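Local coordinates for alanine glyoxylate transaminase (Thermococcus litoralis, PDB 2ZC0), which probably moves the amino group of alanine to glyoxylate, using pyridoxal phosphate as its cofactor, at residues K198-I203 with L209-D214; E147-D152 with E162-E167; G55-E60 with L291-F296; N75-L80 with I286-L291. One frame throughout, in Å; residues are numbered along the deposited sequence.

Interaction 1 of 4, residues K198-I203 with L209-D214; sequences KALLEI and LLIIED. With PMP (4'-deoxy-4'-aminopyridoxal-5'-phosphate), chain F.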
# COMPACT_ATOMS: atom_id res chain seq x y z
N LYS A 198 22.87 22.04 -15.16
CA LYS A 198 23.39 21.07 -16.13
C LYS A 198 23.97 19.86 -15.40
O LYS A 198 23.89 18.73 -15.89
CB LYS A 198 24.46 21.70 -17.03
CG LYS A 198 23.92 22.69 -18.07
CD LYS A 198 22.90 22.08 -19.06
CE LYS A 198 23.46 20.92 -19.93
NZ LYS A 198 23.26 19.54 -19.36
N ALA A 199 24.56 20.11 -14.24
CA ALA A 199 25.15 19.04 -13.44
C ALA A 199 24.04 18.14 -12.90
O ALA A 199 24.21 16.92 -12.81
CB ALA A 199 25.96 19.64 -12.29
N LEU A 200 22.91 18.74 -12.54
CA LEU A 200 21.76 17.98 -12.03
C LEU A 200 21.26 17.08 -13.16
O LEU A 200 21.04 15.89 -12.96
CB LEU A 200 20.65 18.95 -11.57
CG LEU A 200 19.26 18.36 -11.24
CD1 LEU A 200 19.39 17.21 -10.26
CD2 LEU A 200 18.36 19.46 -10.69
N LEU A 201 21.11 17.65 -14.36
CA LEU A 201 20.67 16.86 -15.50
C LEU A 201 21.64 15.70 -15.76
O LEU A 201 21.21 14.60 -16.11
CB LEU A 201 20.57 17.75 -16.74
CG LEU A 201 19.38 18.73 -16.70
CD1 LEU A 201 19.42 19.63 -17.92
CD2 LEU A 201 18.08 17.96 -16.66
N GLU A 202 22.94 15.93 -15.60
CA GLU A 202 23.90 14.84 -15.82
C GLU A 202 23.69 13.72 -14.81
O GLU A 202 23.65 12.54 -15.17
CB GLU A 202 25.34 15.36 -15.71
CG GLU A 202 25.82 16.22 -16.89
CD GLU A 202 27.16 16.90 -16.60
OE1 GLU A 202 28.08 16.20 -16.12
OE2 GLU A 202 27.28 18.12 -16.85
N ILE A 203 23.55 14.08 -13.54
CA ILE A 203 23.34 13.10 -12.48
C ILE A 203 22.06 12.29 -12.69
O ILE A 203 22.04 11.08 -12.47
CB ILE A 203 23.31 13.80 -11.11
CG1 ILE A 203 24.71 14.36 -10.82
CG2 ILE A 203 22.84 12.83 -10.03
CD1 ILE A 203 24.84 15.05 -9.49
N LEU A 209 17.22 8.77 -13.27
CA LEU A 209 16.22 9.27 -12.35
C LEU A 209 15.34 10.28 -13.08
O LEU A 209 15.71 10.80 -14.14
CB LEU A 209 16.91 9.94 -11.14
CG LEU A 209 17.77 9.04 -10.23
CD1 LEU A 209 18.61 9.87 -9.27
CD2 LEU A 209 16.86 8.11 -9.47
N LEU A 210 14.16 10.54 -12.54
CA LEU A 210 13.25 11.51 -13.12
C LEU A 210 13.36 12.74 -12.24
O LEU A 210 13.69 12.63 -11.05
CB LEU A 210 11.82 10.96 -13.11
CG LEU A 210 11.18 10.56 -14.45
CD1 LEU A 210 12.17 9.86 -15.37
CD2 LEU A 210 10.00 9.67 -14.15
N ILE A 211 13.10 13.91 -12.82
CA ILE A 211 13.17 15.18 -12.09
C ILE A 211 11.87 15.92 -12.28
O ILE A 211 11.45 16.14 -13.40
CB ILE A 211 14.30 16.10 -12.67
CG1 ILE A 211 15.67 15.51 -12.38
CG2 ILE A 211 14.17 17.51 -12.11
CD1 ILE A 211 16.80 16.20 -13.17
N ILE A 212 11.24 16.30 -11.17
CA ILE A 212 10.00 17.08 -11.22
C ILE A 212 10.43 18.51 -10.91
O ILE A 212 10.81 18.81 -9.78
CB ILE A 212 9.00 16.66 -10.13
CG1 ILE A 212 8.54 15.21 -10.36
CG2 ILE A 212 7.84 17.62 -10.12
CD1 ILE A 212 7.51 14.76 -9.36
N GLU A 213 10.37 19.38 -11.91
CA GLU A 213 10.76 20.78 -11.80
C GLU A 213 9.59 21.70 -11.48
O GLU A 213 8.66 21.83 -12.28
CB GLU A 213 11.45 21.23 -13.11
CG GLU A 213 11.83 22.72 -13.21
CD GLU A 213 12.71 23.06 -14.42
OE1 GLU A 213 13.50 24.02 -14.33
OE2 GLU A 213 12.61 22.39 -15.47
N ASP A 214 9.65 22.36 -10.33
CA ASP A 214 8.61 23.28 -9.89
C ASP A 214 8.96 24.67 -10.41
O ASP A 214 9.94 25.27 -9.99
CB ASP A 214 8.53 23.26 -8.37
CG ASP A 214 7.27 23.88 -7.83
OD1 ASP A 214 6.80 23.41 -6.78
OD2 ASP A 214 6.75 24.84 -8.43
N1 PMP F . 5.08 25.19 -5.72
C2 PMP F . 5.67 26.06 -4.86
C2A PMP F . 7.19 25.95 -4.71
C3 PMP F . 4.91 27.03 -4.15
O3 PMP F . 5.55 27.90 -3.28
C4 PMP F . 3.48 27.07 -4.35
C4A PMP F . 2.66 28.13 -3.58
N4A PMP F . 1.68 27.55 -2.66
C5 PMP F . 2.86 26.06 -5.33
C6 PMP F . 3.71 25.14 -5.99
C5A PMP F . 1.35 26.00 -5.63
O4P PMP F . 1.05 26.94 -6.14
P PMP F . -0.56 26.91 -6.56
O1P PMP F . -1.00 26.87 -8.41
O2P PMP F . -1.27 28.55 -5.88
O3P PMP F . -1.48 25.55 -5.80

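Interaction 2 of 4, residues E147-D152 with E162-E167; sequences EGVPVD and EEKIKE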
# COMPACT_ATOMS: atom_id res chain seq x y z
N GLU A 147 14.32 12.52 1.50
CA GLU A 147 15.75 12.68 1.76
C GLU A 147 16.13 14.04 1.18
O GLU A 147 16.10 14.23 -0.04
CB GLU A 147 16.59 11.60 1.06
CG GLU A 147 16.51 10.20 1.66
CD GLU A 147 17.02 10.13 3.09
OE1 GLU A 147 17.73 11.06 3.54
OE2 GLU A 147 16.70 9.13 3.77
N GLY A 148 16.48 14.98 2.05
CA GLY A 148 16.85 16.31 1.58
C GLY A 148 18.32 16.45 1.24
O GLY A 148 19.15 15.66 1.70
N VAL A 149 18.64 17.45 0.41
CA VAL A 149 20.01 17.76 -0.00
C VAL A 149 20.18 19.27 0.24
O VAL A 149 19.43 20.07 -0.29
CB VAL A 149 20.23 17.50 -1.52
CG1 VAL A 149 21.64 17.95 -1.93
CG2 VAL A 149 20.07 16.02 -1.83
N PRO A 150 21.18 19.66 1.05
CA PRO A 150 21.46 21.07 1.38
C PRO A 150 21.55 22.01 0.18
O PRO A 150 21.95 21.59 -0.91
CB PRO A 150 22.80 20.99 2.12
CG PRO A 150 22.75 19.66 2.78
CD PRO A 150 22.18 18.77 1.68
N VAL A 151 21.20 23.27 0.39
CA VAL A 151 21.28 24.27 -0.66
C VAL A 151 22.05 25.51 -0.16
O VAL A 151 22.23 25.68 1.04
CB VAL A 151 19.87 24.75 -1.09
CG1 VAL A 151 18.95 23.56 -1.31
CG2 VAL A 151 19.29 25.68 -0.04
N ASP A 152 22.50 26.35 -1.09
CA ASP A 152 23.17 27.61 -0.74
C ASP A 152 22.54 28.65 -1.67
O ASP A 152 21.54 28.34 -2.31
CB ASP A 152 24.69 27.53 -0.91
CG ASP A 152 25.12 27.11 -2.29
OD1 ASP A 152 24.59 27.66 -3.27
OD2 ASP A 152 26.02 26.26 -2.40
N GLU A 162 24.79 13.86 -5.45
CA GLU A 162 25.35 12.58 -5.89
C GLU A 162 25.86 11.73 -4.74
O GLU A 162 25.84 10.49 -4.81
CB GLU A 162 26.49 12.78 -6.89
CG GLU A 162 27.07 11.45 -7.37
CD GLU A 162 27.97 11.57 -8.59
OE1 GLU A 162 28.21 10.54 -9.24
OE2 GLU A 162 28.43 12.70 -8.89
N GLU A 163 26.33 12.38 -3.69
CA GLU A 163 26.82 11.66 -2.52
C GLU A 163 25.62 11.07 -1.81
O GLU A 163 25.67 9.96 -1.32
CB GLU A 163 27.57 12.59 -1.57
CG GLU A 163 28.18 11.85 -0.37
CD GLU A 163 29.00 10.63 -0.79
OE1 GLU A 163 29.93 10.79 -1.61
OE2 GLU A 163 28.71 9.51 -0.30
N LYS A 164 24.52 11.83 -1.77
CA LYS A 164 23.31 11.32 -1.13
C LYS A 164 22.85 10.10 -1.91
O LYS A 164 22.60 9.04 -1.35
CB LYS A 164 22.22 12.38 -1.11
CG LYS A 164 20.86 11.87 -0.62
CD LYS A 164 20.94 11.27 0.79
CE LYS A 164 21.07 12.34 1.87
NZ LYS A 164 21.12 11.75 3.25
N ILE A 165 22.76 10.26 -3.23
CA ILE A 165 22.34 9.17 -4.10
C ILE A 165 23.19 7.93 -3.88
O ILE A 165 22.66 6.83 -3.75
CB ILE A 165 22.38 9.62 -5.58
CG1 ILE A 165 21.26 10.64 -5.82
CG2 ILE A 165 22.23 8.42 -6.51
CD1 ILE A 165 21.31 11.32 -7.19
N LYS A 166 24.51 8.09 -3.82
CA LYS A 166 25.41 6.95 -3.59
C LYS A 166 25.19 6.40 -2.19
O LYS A 166 25.30 5.20 -1.96
CB LYS A 166 26.87 7.37 -3.75
CG LYS A 166 27.27 7.77 -5.16
CD LYS A 166 28.76 8.12 -5.22
CE LYS A 166 29.22 8.33 -6.66
NZ LYS A 166 30.60 8.88 -6.74
N GLU A 167 24.88 7.29 -1.26
CA GLU A 167 24.63 6.89 0.11
C GLU A 167 23.39 5.97 0.12
O GLU A 167 23.43 4.86 0.66
CB GLU A 167 24.40 8.16 0.95
CG GLU A 167 24.85 8.10 2.39
CD GLU A 167 25.46 9.43 2.85
OE1 GLU A 167 26.65 9.68 2.54
OE2 GLU A 167 24.74 10.24 3.49

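Interaction 3 of 4, residues G55-E60 with L291-F296; sequences GEIAKE and LKRGYF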
# COMPACT_ATOMS: atom_id res chain seq x y z
N GLY A 55 -11.97 41.33 -13.83
CA GLY A 55 -13.39 41.39 -13.57
C GLY A 55 -14.19 41.49 -14.86
O GLY A 55 -15.08 40.67 -15.09
N GLU A 56 -13.89 42.46 -15.72
CA GLU A 56 -14.64 42.60 -16.97
C GLU A 56 -14.43 41.40 -17.90
O GLU A 56 -15.36 41.02 -18.60
CB GLU A 56 -14.30 43.92 -17.71
CG GLU A 56 -15.41 45.02 -17.61
CD GLU A 56 -16.35 45.10 -18.84
OE1 GLU A 56 -17.49 45.66 -18.70
OE2 GLU A 56 -15.96 44.63 -19.93
N ILE A 57 -13.24 40.81 -17.91
CA ILE A 57 -13.04 39.65 -18.78
C ILE A 57 -13.87 38.48 -18.23
O ILE A 57 -14.44 37.70 -19.00
CB ILE A 57 -11.54 39.26 -18.90
CG1 ILE A 57 -11.27 37.90 -18.26
CG2 ILE A 57 -10.67 40.30 -18.28
CD1 ILE A 57 -11.41 36.76 -19.22
N ALA A 58 -13.97 38.39 -16.91
CA ALA A 58 -14.76 37.34 -16.27
C ALA A 58 -16.23 37.51 -16.68
O ALA A 58 -16.90 36.54 -17.04
CB ALA A 58 -14.61 37.42 -14.75
N LYS A 59 -16.72 38.74 -16.63
CA LYS A 59 -18.10 39.04 -17.00
C LYS A 59 -18.33 38.72 -18.48
O LYS A 59 -19.34 38.10 -18.83
CB LYS A 59 -18.41 40.52 -16.77
CG LYS A 59 -19.89 40.87 -16.86
CD LYS A 59 -20.13 42.21 -17.53
CE LYS A 59 -19.39 43.35 -16.85
NZ LYS A 59 -19.58 44.63 -17.60
N GLU A 60 -17.40 39.15 -19.32
CA GLU A 60 -17.46 38.93 -20.76
C GLU A 60 -17.53 37.44 -21.07
O GLU A 60 -18.43 36.97 -21.78
CB GLU A 60 -16.23 39.53 -21.45
CG GLU A 60 -16.21 41.07 -21.56
CD GLU A 60 -14.87 41.60 -22.08
OE1 GLU A 60 -14.78 42.81 -22.41
OE2 GLU A 60 -13.90 40.81 -22.16
N LEU A 291 -4.10 35.80 -21.51
CA LEU A 291 -2.96 35.52 -22.36
C LEU A 291 -3.12 36.05 -23.79
O LEU A 291 -2.24 36.73 -24.31
CB LEU A 291 -2.67 34.02 -22.40
CG LEU A 291 -2.15 33.39 -21.11
CD1 LEU A 291 -1.88 31.91 -21.35
CD2 LEU A 291 -0.88 34.10 -20.64
N LYS A 292 -4.26 35.73 -24.41
CA LYS A 292 -4.53 36.16 -25.77
C LYS A 292 -4.51 37.68 -25.98
O LYS A 292 -4.13 38.15 -27.05
CB LYS A 292 -5.89 35.61 -26.25
CG LYS A 292 -5.84 34.18 -26.79
CD LYS A 292 -7.21 33.73 -27.31
CE LYS A 292 -7.14 32.31 -27.88
NZ LYS A 292 -8.47 31.76 -28.27
N ARG A 293 -4.91 38.43 -24.96
CA ARG A 293 -4.95 39.89 -25.05
C ARG A 293 -3.63 40.57 -24.67
O ARG A 293 -3.55 41.80 -24.64
CB ARG A 293 -6.10 40.42 -24.20
CG ARG A 293 -7.42 39.77 -24.56
CD ARG A 293 -8.57 40.76 -24.62
NE ARG A 293 -9.36 40.80 -23.39
CZ ARG A 293 -10.43 41.58 -23.23
NH1 ARG A 293 -10.82 42.37 -24.22
NH2 ARG A 293 -11.10 41.56 -22.09
N GLY A 294 -2.61 39.77 -24.38
CA GLY A 294 -1.31 40.31 -24.03
C GLY A 294 -1.20 41.04 -22.71
O GLY A 294 -0.33 41.91 -22.56
N TYR A 295 -2.04 40.69 -21.74
CA TYR A 295 -2.01 41.33 -20.43
C TYR A 295 -0.84 40.87 -19.56
O TYR A 295 -0.57 41.46 -18.52
CB TYR A 295 -3.33 41.10 -19.68
CG TYR A 295 -4.48 41.86 -20.30
CD1 TYR A 295 -5.80 41.61 -19.92
CD2 TYR A 295 -4.25 42.81 -21.28
CE1 TYR A 295 -6.86 42.30 -20.51
CE2 TYR A 295 -5.29 43.50 -21.88
CZ TYR A 295 -6.59 43.24 -21.49
OH TYR A 295 -7.61 43.92 -22.12
N PHE A 296 -0.15 39.82 -19.99
CA PHE A 296 1.01 39.35 -19.24
C PHE A 296 2.08 40.41 -19.39
O PHE A 296 2.81 40.72 -18.45
CB PHE A 296 1.52 38.02 -19.79
CG PHE A 296 2.73 37.49 -19.06
CD1 PHE A 296 2.64 37.15 -17.71
CD2 PHE A 296 3.95 37.35 -19.70
CE1 PHE A 296 3.76 36.69 -17.01
CE2 PHE A 296 5.08 36.89 -19.02
CZ PHE A 296 4.97 36.56 -17.66

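Interaction 4 of 4, residues N75-L80 with I286-L291; sequences NGIPEL and IALEYL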
# COMPACT_ATOMS: atom_id res chain seq x y z
N ASN A 75 -7.98 17.43 -19.27
CA ASN A 75 -6.71 18.13 -19.44
C ASN A 75 -6.83 19.64 -19.67
O ASN A 75 -5.82 20.31 -19.83
CB ASN A 75 -5.91 17.52 -20.58
CG ASN A 75 -6.71 17.38 -21.85
OD1 ASN A 75 -6.17 17.04 -22.90
ND2 ASN A 75 -8.01 17.63 -21.77
N GLY A 76 -8.05 20.17 -19.68
CA GLY A 76 -8.22 21.59 -19.89
C GLY A 76 -8.61 21.93 -21.32
O GLY A 76 -8.23 21.23 -22.24
N ILE A 77 -9.37 23.01 -21.50
CA ILE A 77 -9.80 23.39 -22.84
C ILE A 77 -8.59 23.52 -23.77
O ILE A 77 -7.54 24.04 -23.37
CB ILE A 77 -10.59 24.73 -22.84
CG1 ILE A 77 -9.81 25.81 -22.10
CG2 ILE A 77 -11.96 24.53 -22.20
CD1 ILE A 77 -10.56 27.12 -22.00
N PRO A 78 -8.73 23.06 -25.02
CA PRO A 78 -7.66 23.11 -26.02
C PRO A 78 -7.04 24.49 -26.25
O PRO A 78 -5.83 24.61 -26.43
CB PRO A 78 -8.33 22.56 -27.29
CG PRO A 78 -9.41 21.66 -26.74
CD PRO A 78 -9.95 22.45 -25.58
N GLU A 79 -7.87 25.54 -26.26
CA GLU A 79 -7.36 26.89 -26.49
C GLU A 79 -6.32 27.28 -25.43
O GLU A 79 -5.27 27.83 -25.77
CB GLU A 79 -8.50 27.92 -26.46
CG GLU A 79 -9.74 27.56 -27.29
CD GLU A 79 -10.49 26.37 -26.73
OE1 GLU A 79 -10.59 26.26 -25.49
OE2 GLU A 79 -11.00 25.56 -27.53
N LEU A 80 -6.61 27.01 -24.16
CA LEU A 80 -5.71 27.33 -23.06
C LEU A 80 -4.39 26.57 -23.20
O LEU A 80 -3.31 27.14 -23.02
CB LEU A 80 -6.35 26.97 -21.71
CG LEU A 80 -6.15 27.94 -20.54
CD1 LEU A 80 -6.61 27.30 -19.26
CD2 LEU A 80 -4.69 28.34 -20.44
N ILE A 286 -10.74 32.82 -18.12
CA ILE A 286 -10.17 34.09 -17.69
C ILE A 286 -8.69 34.11 -18.09
O ILE A 286 -8.18 35.12 -18.60
CB ILE A 286 -10.26 34.28 -16.16
CG1 ILE A 286 -11.71 34.58 -15.74
CG2 ILE A 286 -9.35 35.42 -15.72
CD1 ILE A 286 -11.85 34.88 -14.26
N ALA A 287 -8.00 33.00 -17.85
CA ALA A 287 -6.58 32.85 -18.17
C ALA A 287 -6.33 32.84 -19.67
O ALA A 287 -5.28 33.30 -20.14
CB ALA A 287 -6.03 31.56 -17.55
N LEU A 288 -7.30 32.31 -20.42
CA LEU A 288 -7.19 32.24 -21.86
C LEU A 288 -7.21 33.64 -22.48
O LEU A 288 -6.40 33.94 -23.36
CB LEU A 288 -8.34 31.41 -22.44
CG LEU A 288 -8.39 31.33 -23.97
CD1 LEU A 288 -7.09 30.75 -24.51
CD2 LEU A 288 -9.57 30.49 -24.39
N GLU A 289 -8.14 34.48 -22.02
CA GLU A 289 -8.25 35.84 -22.52
C GLU A 289 -7.06 36.67 -22.05
O GLU A 289 -6.49 37.45 -22.81
CB GLU A 289 -9.54 36.50 -22.03
CG GLU A 289 -10.77 36.11 -22.83
CD GLU A 289 -10.58 36.34 -24.32
OE1 GLU A 289 -10.24 37.48 -24.71
OE2 GLU A 289 -10.77 35.38 -25.09
N TYR A 290 -6.70 36.50 -20.78
CA TYR A 290 -5.58 37.21 -20.20
C TYR A 290 -4.36 37.04 -21.11
O TYR A 290 -3.69 38.01 -21.47
CB TYR A 290 -5.27 36.64 -18.82
CG TYR A 290 -4.09 37.27 -18.13
CD1 TYR A 290 -4.25 38.36 -17.27
CD2 TYR A 290 -2.80 36.76 -18.31
CE1 TYR A 290 -3.16 38.93 -16.62
CE2 TYR A 290 -1.71 37.33 -17.67
CZ TYR A 290 -1.89 38.41 -16.82
OH TYR A 290 -0.81 38.97 -16.20
N LEU A 291 -4.10 35.80 -21.51
CA LEU A 291 -2.96 35.52 -22.36
C LEU A 291 -3.12 36.05 -23.79
O LEU A 291 -2.24 36.73 -24.31
CB LEU A 291 -2.67 34.02 -22.40
CG LEU A 291 -2.15 33.39 -21.11
CD1 LEU A 291 -1.88 31.91 -21.35
CD2 LEU A 291 -0.88 34.10 -20.64

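Interaction 1 of 4, residues K198-I203 with L209-D214
Leu201 of the helix and Ile211 of the strand are the closest backbone pair here, with CA atoms 8.4 Å apart, so only side chains bridge the two segments. Ile211 points from the strand at the helix and does most of the work. Its terminal methyl, CD1, meets Leu200 tip to tip, 3.8 Å from CG and 4.0 Å from CD1 of that leucine. Leu200 has CG anti to the backbone N (chi1 170°), and this turn brings its branched end over to the strand. Leu201 comes at about a right angle to Ile211 and adds one methyl, with CD2 4.1 Å from CD1 of the isoleucine. The segments belong to a beta-alpha-beta unit: strand 175-180, helix 194-207, strand 210-214. Leu200 also packs on Ile178 and Ile211 on Thr180, both of the first strand of that unit. Ile211 and Leu201 both also touch Val239 of strand 239-244. The strand ends at the cofactor. There Asp214 OD1 lies 2.7 Å from N1 of the pyridoxamine phosphate, the aspartate–pyridine pairing known from this enzyme family. OD1 is also hydrogen-bonded to Tyr179, and OD2 to the backbone N of Ala216. Putting an alanine at Asp214 removes the carboxylate, and the pyridine N1 would probably be left without its mate and the ring freer to shift.

Interaction 2 of 4, residues E147-D152 with E162-E167
Lys164 faces the strand and meets three of its residues in a row. Its ammonium NZ lies 3.5 Å from Glu147 OE1, a salt bridge whose hydrogen bond is weak. Its CE passes the backbone of Gly148, 3.8 Å from the carbonyl O. Its CB rests by Val149, 4.3 Å from CG2. The lysine chain bends at chi2 (58°) and again at chi3 (74°). These bends tilt the chain toward the C-terminal end of the helix, where NZ comes up to Glu147 and Glu167. The side chains of Glu147 and Lys164 cross at about a right angle. One turn on in the helix, Glu167 adds OE2 at a long 3.9 Å from the same NZ, so two carboxylates share one amine in a salt-bridge network. Strand and helix run nearly antiparallel, the axes of these short segments 9.3 Å apart at closest and at 158°. Further out, Val149 packs on Ile126 of strand 124-129 and on Leu160 of the helix. Glu147 touches Leu168, and its OE2 has a weak, long ion pair with Lys145. Helix 158-170 thus covers strand 145-152 near one edge of the large mixed sheet, and it also meets helix 194-207, through Glu162 and Ile165. The bond to Glu147 is weak and the pair with Glu167 long. The charge attraction probably adds a loose electrostatic link, while the aliphatic part of the lysine supplies the packing.

Interaction 3 of 4, residues G55-E60 with L291-F296
The guanidinium of Arg293 lies alongside Ile57, with NH2 4.0 Å from CB and the isoleucine at the edge of the group, near its plane. The two side chains slide past each other in opposite directions. The same NH2 makes a salt bridge to Glu60 OE2 at 2.9 Å. Glu60 extends straight beyond CG and comes from the direction opposite to the arginine. The two flat groups are not coplanar: carboxylate and guanidinium planes stand 49° apart, and OE2 approaches obliquely. The arginine is bent at chi2 and chi3, and its chain runs over one face of the Tyr295 ring. Its CB sits 3.9 Å above the centre of that ring, while Tyr295 OH lies 3.8 Å over one face of the guanidinium. A weak, long ion pair joins Arg293 NE to Glu289. On the other helix Lys59 NZ makes a salt bridge to Glu56 OE1 at 2.6 Å, met from above the carboxylate plane. That helix, 51-64, also packs on the second subunit, where Ala58 touches Leu62 of that copy. Arg293 stands at the junction of two helices. Gly294 leaves helix 281-292 with phi 69°, its N bonds back to Leu291 O at 3.1 Å, and Tyr295 N probably bonds to Tyr290 O. It is also the N-cap of helix 295-322. A Schellman motif thus ends one helix where the next begins.

Interaction 4 of 4, residues N75-L80 with I286-L291
Leu288 carries this contact, and both its methyls point at the start of helix 78-91. With chi1 at 177° its CG swings opposite the backbone N, which sends the isobutyl group out toward helix 78-91. It meets Glu79 at a slant. CD2 lies 3.5 Å from Glu79 CB, and CD1 is close behind at 3.7 Å from the same atom. Glu79 therefore packs through the root of its chain, which then bends at chi2 (67°). CD1 also reaches the helix backbone, 3.8 Å from the N of Leu80. CD2 has Ile77 as a further neighbour, whose CD1 is 4.2 Å away. Leu80 runs past on the other flank, its CD2 about 4.5 Å from Ala287 CB and a little further from Leu291. The backbones come near here, with the CA atoms of Leu80 and Leu288 5.3 Å apart. Ile77 is the N-cap, and Leu288 packs against the first turn that follows it. Leu288 also packs on Glu83 one turn further on. Turned the other way, Ile286 and Tyr290 face helix 51-64, which puts helix 281-292 between the two helices. With an alanine at Leu288 both methyls are gone, and a gap is likely to open beside Glu79 CB, leaving the end of Ile77 with less to rest on. No hydrogen bond or ion pair crosses between the segments. Cohesion rests on the fit of aliphatic groups against each other and against a helix backbone.

The four contacts form two touching pairs. Interactions 1 and 2 have centres 13 Å apart and serve the same mixed sheet. Ile165 of interaction 2 packs on Ile203 and Leu209 of interaction 1. Interactions 3 and 4 have centres 11 Å apart, share Leu291 and both use helix 281-292, which meets helices 51-64 and 78-91. Interaction 2 sits across the chain's centre from both, centres about 39 Å (interaction 4) and 44 Å (interaction 3) away. Along the chain, interaction 2 closes before interaction 1 opens; both fall between the ends joined by interactions 3 and 4. The first pair packs helices on the sheet that reaches the cofactor through Asp214; the second joins residues over 200 apart round helix 281-292.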